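Long-range contact in RNA N6-adenosine-methyltransferase METTL16 (Homo sapiens, PDB 6M1U), which methylates the N6 position of adenosine in RNA, including U6 small nuclear RNA, its vertebrate conserved region probably helping to bind the RNA: residues I31-L42 against R51-L61. Sequence-based numbering, arbitrary orientation.
Sequences IVVVTTWIEKIL and RVPCGKEEVSL
Glu39 and Arg51 illustrate how a salt bridge can border the apolar seam between a helix and a sheet. Arg51 NE gives Glu39 OE2 a hydrogen bond of 2.6 Å, taken on the syn lone pair and lying close to the guanidinium plane. A weak second bond joins Arg51 NH2 to Glu39 OE1, and the two planes are turned 46° apart, so the two-pronged pairing is twisted and lopsided, with NE making the shorter bond. Thr36 CG2 meets the guanidinium edge in plane, while Val59 CG1 lies above the group, offset toward its rim. Next to the ion pair, Leu61 puts CD2 against Glu39 CG at 3.8 Å and CD1 against Ile38 CG2 and, tip to tip, Leu42 CD1. Val59 packs CG1 on Thr35 CG2 (3.6 Å) and CG2 on Val32. Thr35 sets OG1 beside its backbone N (chi1 -65°), from where it donates to Ile31 O, satisfying the hydroxyl within the helix. Ile31 CD1 reaches the backbone at Glu57 and Glu58, where the hairpin loop ends. Residues 31-42 of helix 30-44 thus run nearly parallel to strand 58-61 (13°), the segment axes 8.4 Å apart at closest approach, across one face of the antiparallel sheet; strand 108-119 adjoins through Val116, and helices 10-20 and 136-153 pack alongside.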
loop_
_atom_site.group_PDB
_atom_site.type_symbol
_atom_site.label_atom_id
_atom_site.label_comp_id
_atom_site.label_asym_id
_atom_site.label_seq_id
_atom_site.Cartn_x
_atom_site.Cartn_y
_atom_site.Cartn_z
ATOM N N ILE A 31 2.205 10.397 -4.931
ATOM C CA ILE A 31 1.271 9.448 -4.255
ATOM C C ILE A 31 0.733 8.449 -5.285
ATOM O O ILE A 31 0.448 7.305 -4.896
ATOM C CB ILE A 31 0.140 10.198 -3.525
ATOM C CG1 ILE A 31 -0.732 11.001 -4.491
ATOM C CG2 ILE A 31 0.703 11.075 -2.421
ATOM C CD1 ILE A 31 -1.738 11.889 -3.801
ATOM N N VAL A 32 0.601 8.868 -6.545
ATOM C CA VAL A 32 0.097 7.956 -7.612
ATOM C C VAL A 32 1.146 6.865 -7.836
ATOM O O VAL A 32 0.775 5.682 -7.868
ATOM C CB VAL A 32 -0.190 8.717 -8.919
ATOM C CG1 VAL A 32 -0.296 7.769 -10.101
ATOM C CG2 VAL A 32 -1.438 9.574 -8.807
ATOM N N VAL A 33 2.408 7.269 -7.985
ATOM C CA VAL A 33 3.521 6.303 -8.204
ATOM C C VAL A 33 3.481 5.262 -7.085
ATOM O O VAL A 33 3.372 4.066 -7.397
ATOM C CB VAL A 33 4.881 7.025 -8.244
ATOM C CG1 VAL A 33 6.026 6.082 -7.919
ATOM C CG2 VAL A 33 5.112 7.707 -9.581
ATOM N N VAL A 34 3.559 5.721 -5.834
ATOM C CA VAL A 34 3.544 4.822 -4.644
ATOM C C VAL A 34 2.363 3.855 -4.753
ATOM O O VAL A 34 2.586 2.640 -4.637
ATOM C CB VAL A 34 3.473 5.635 -3.339
ATOM C CG1 VAL A 34 3.209 4.745 -2.136
ATOM C CG2 VAL A 34 4.724 6.469 -3.127
ATOM N N THR A 35 1.160 4.384 -4.986
ATOM C CA THR A 35 -0.033 3.547 -5.075
ATOM C C THR A 35 0.138 2.430 -6.093
ATOM O O THR A 35 -0.157 1.263 -5.803
ATOM C CB THR A 35 -1.245 4.397 -5.433
ATOM O OG1 THR A 35 -1.507 5.326 -4.366
ATOM C CG2 THR A 35 -2.454 3.507 -5.672
ATOM N N THR A 36 0.628 2.761 -7.291
ATOM C CA THR A 36 0.806 1.706 -8.282
ATOM C C THR A 36 1.899 0.717 -7.884
ATOM O O THR A 36 1.922 -0.396 -8.421
ATOM C CB THR A 36 1.125 2.280 -9.658
ATOM O OG1 THR A 36 2.471 2.741 -9.649
ATOM C CG2 THR A 36 0.212 3.441 -10.007
ATOM N N TRP A 37 2.808 1.091 -6.966
ATOM C CA TRP A 37 3.721 0.091 -6.424
ATOM C C TRP A 37 3.034 -0.768 -5.372
ATOM O O TRP A 37 3.276 -1.980 -5.301
ATOM C CB TRP A 37 4.972 0.735 -5.839
ATOM C CG TRP A 37 6.034 1.040 -6.845
ATOM C CD1 TRP A 37 6.526 2.285 -7.184
ATOM C CD2 TRP A 37 6.749 0.100 -7.654
ATOM N NE1 TRP A 37 7.506 2.166 -8.159
ATOM C CE2 TRP A 37 7.663 0.838 -8.458
ATOM C CE3 TRP A 37 6.722 -1.295 -7.777
ATOM C CZ2 TRP A 37 8.516 0.224 -9.364
ATOM C CZ3 TRP A 37 7.583 -1.895 -8.686
ATOM C CH2 TRP A 37 8.458 -1.140 -9.463
ATOM N N ILE A 38 2.170 -0.180 -4.543
ATOM C CA ILE A 38 1.354 -1.023 -3.670
ATOM C C ILE A 38 0.469 -1.954 -4.504
ATOM O O ILE A 38 0.297 -3.136 -4.176
ATOM C CB ILE A 38 0.526 -0.163 -2.699
ATOM C CG1 ILE A 38 1.443 0.626 -1.776
ATOM C CG2 ILE A 38 -0.315 -1.040 -1.836
ATOM C CD1 ILE A 38 0.738 1.725 -1.015
ATOM N N GLU A 39 -0.068 -1.452 -5.625
ATOM C CA GLU A 39 -0.889 -2.301 -6.487
ATOM C C GLU A 39 -0.075 -3.461 -7.038
ATOM O O GLU A 39 -0.563 -4.595 -7.102
ATOM C CB GLU A 39 -1.488 -1.474 -7.621
ATOM C CG GLU A 39 -2.609 -0.552 -7.187
ATOM C CD GLU A 39 -3.044 0.440 -8.263
ATOM O OE1 GLU A 39 -2.317 0.659 -9.259
ATOM O OE2 GLU A 39 -4.141 1.012 -8.099
ATOM N N LYS A 40 1.186 -3.205 -7.401
ATOM C CA LYS A 40 2.067 -4.286 -7.829
ATOM C C LYS A 40 2.283 -5.293 -6.699
ATOM O O LYS A 40 2.207 -6.507 -6.908
ATOM C CB LYS A 40 3.401 -3.701 -8.304
ATOM C CG LYS A 40 4.072 -4.474 -9.431
ATOM C CD LYS A 40 4.904 -5.621 -8.913
ATOM C CE LYS A 40 5.039 -6.696 -9.987
ATOM N NZ LYS A 40 6.199 -7.619 -9.712
ATOM N N ILE A 41 2.522 -4.802 -5.487
ATOM C CA ILE A 41 2.812 -5.688 -4.365
ATOM C C ILE A 41 1.611 -6.566 -4.046
ATOM O O ILE A 41 1.755 -7.752 -3.707
ATOM C CB ILE A 41 3.231 -4.847 -3.147
ATOM C CG1 ILE A 41 4.600 -4.219 -3.401
ATOM C CG2 ILE A 41 3.135 -5.684 -1.852
ATOM C CD1 ILE A 41 4.878 -3.063 -2.540
ATOM N N LEU A 42 0.408 -5.989 -4.116
ATOM C CA LEU A 42 -0.788 -6.739 -3.749
ATOM C C LEU A 42 -1.103 -7.784 -4.799
ATOM O O LEU A 42 -1.333 -8.949 -4.453
ATOM C CB LEU A 42 -1.986 -5.804 -3.534
ATOM C CG LEU A 42 -1.807 -4.841 -2.355
ATOM C CD1 LEU A 42 -2.940 -3.833 -2.233
ATOM C CD2 LEU A 42 -1.643 -5.611 -1.082
ATOM N N ARG A 51 -9.268 0.434 -7.265
ATOM C CA ARG A 51 -9.261 1.842 -6.885
ATOM C C ARG A 51 -10.669 2.381 -6.700
ATOM O O ARG A 51 -11.543 2.176 -7.542
ATOM C CB ARG A 51 -8.556 2.673 -7.930
ATOM C CG ARG A 51 -7.100 2.618 -7.812
ATOM C CD ARG A 51 -6.594 3.258 -9.021
ATOM N NE ARG A 51 -5.160 3.180 -9.108
ATOM C CZ ARG A 51 -4.396 4.201 -9.421
ATOM N NH1 ARG A 51 -4.950 5.378 -9.675
ATOM N NH2 ARG A 51 -3.090 4.016 -9.503
ATOM N N VAL A 52 -10.880 3.125 -5.632
ATOM C CA VAL A 52 -12.216 3.608 -5.303
ATOM C C VAL A 52 -12.184 5.130 -5.335
ATOM O O VAL A 52 -11.113 5.758 -5.190
ATOM C CB VAL A 52 -12.703 3.049 -3.946
ATOM C CG1 VAL A 52 -13.047 1.584 -4.088
ATOM C CG2 VAL A 52 -11.634 3.203 -2.938
ATOM N N PRO A 53 -13.349 5.762 -5.508
ATOM C CA PRO A 53 -13.431 7.218 -5.332
ATOM C C PRO A 53 -12.814 7.638 -4.004
ATOM O O PRO A 53 -12.947 6.961 -2.985
ATOM C CB PRO A 53 -14.934 7.496 -5.361
ATOM C CG PRO A 53 -15.601 6.112 -5.155
ATOM C CD PRO A 53 -14.670 5.145 -5.783
ATOM N N CYS A 54 -12.105 8.758 -4.032
ATOM C CA CYS A 54 -11.339 9.213 -2.879
ATOM C C CYS A 54 -11.413 10.732 -2.819
ATOM O O CYS A 54 -12.217 11.362 -3.518
ATOM C CB CYS A 54 -9.892 8.727 -2.983
ATOM S SG CYS A 54 -9.190 9.160 -4.553
ATOM N N GLY A 55 -10.563 11.315 -1.971
ATOM C CA GLY A 55 -10.431 12.747 -1.885
ATOM C C GLY A 55 -9.558 13.312 -2.986
ATOM O O GLY A 55 -8.917 12.599 -3.760
ATOM N N LYS A 56 -9.524 14.647 -3.034
ATOM C CA LYS A 56 -8.797 15.347 -4.092
ATOM C C LYS A 56 -7.292 15.157 -3.970
ATOM O O LYS A 56 -6.587 15.151 -4.983
ATOM C CB LYS A 56 -9.154 16.829 -4.074
ATOM C CG LYS A 56 -10.639 17.085 -4.259
ATOM C CD LYS A 56 -10.966 18.567 -4.247
ATOM C CE LYS A 56 -12.458 18.798 -4.464
ATOM N NZ LYS A 56 -12.761 20.256 -4.659
ATOM N N GLU A 57 -6.788 14.958 -2.762
ATOM C CA GLU A 57 -5.354 14.914 -2.547
ATOM C C GLU A 57 -4.895 13.554 -2.028
ATOM O O GLU A 57 -4.005 13.470 -1.187
ATOM C CB GLU A 57 -4.940 16.052 -1.617
ATOM C CG GLU A 57 -5.141 17.442 -2.272
ATOM C CD GLU A 57 -4.336 18.568 -1.617
ATOM O OE1 GLU A 57 -4.060 18.498 -0.393
ATOM O OE2 GLU A 57 -3.976 19.534 -2.332
ATOM N N GLU A 58 -5.483 12.466 -2.548
ATOM C CA GLU A 58 -5.146 11.087 -2.166
ATOM C C GLU A 58 -5.545 10.124 -3.288
ATOM O O GLU A 58 -6.316 10.473 -4.185
ATOM C CB GLU A 58 -5.835 10.665 -0.860
ATOM C CG GLU A 58 -7.328 10.547 -1.045
ATOM C CD GLU A 58 -8.110 10.126 0.198
ATOM O OE1 GLU A 58 -7.569 10.075 1.326
ATOM O OE2 GLU A 58 -9.306 9.850 0.034
ATOM N N VAL A 59 -4.993 8.909 -3.231
ATOM C CA VAL A 59 -5.439 7.775 -4.031
ATOM C C VAL A 59 -5.800 6.634 -3.086
ATOM O O VAL A 59 -5.094 6.403 -2.101
ATOM C CB VAL A 59 -4.346 7.317 -5.004
ATOM C CG1 VAL A 59 -4.849 6.169 -5.887
ATOM C CG2 VAL A 59 -3.853 8.485 -5.810
ATOM N N SER A 60 -6.890 5.919 -3.373
ATOM C CA SER A 60 -7.381 4.879 -2.479
ATOM C C SER A 60 -7.477 3.536 -3.186
ATOM O O SER A 60 -7.982 3.450 -4.312
ATOM C CB SER A 60 -8.761 5.226 -1.916
ATOM O OG SER A 60 -8.758 6.519 -1.344
ATOM N N LEU A 61 -7.029 2.489 -2.498
ATOM C CA LEU A 61 -7.301 1.110 -2.866
ATOM C C LEU A 61 -8.288 0.501 -1.885
ATOM O O LEU A 61 -8.116 0.643 -0.675
ATOM C CB LEU A 61 -6.045 0.274 -2.807
ATOM C CG LEU A 61 -5.020 0.695 -3.798
ATOM C CD1 LEU A 61 -3.821 -0.196 -3.529
ATOM C CD2 LEU A 61 -5.660 0.465 -5.149
#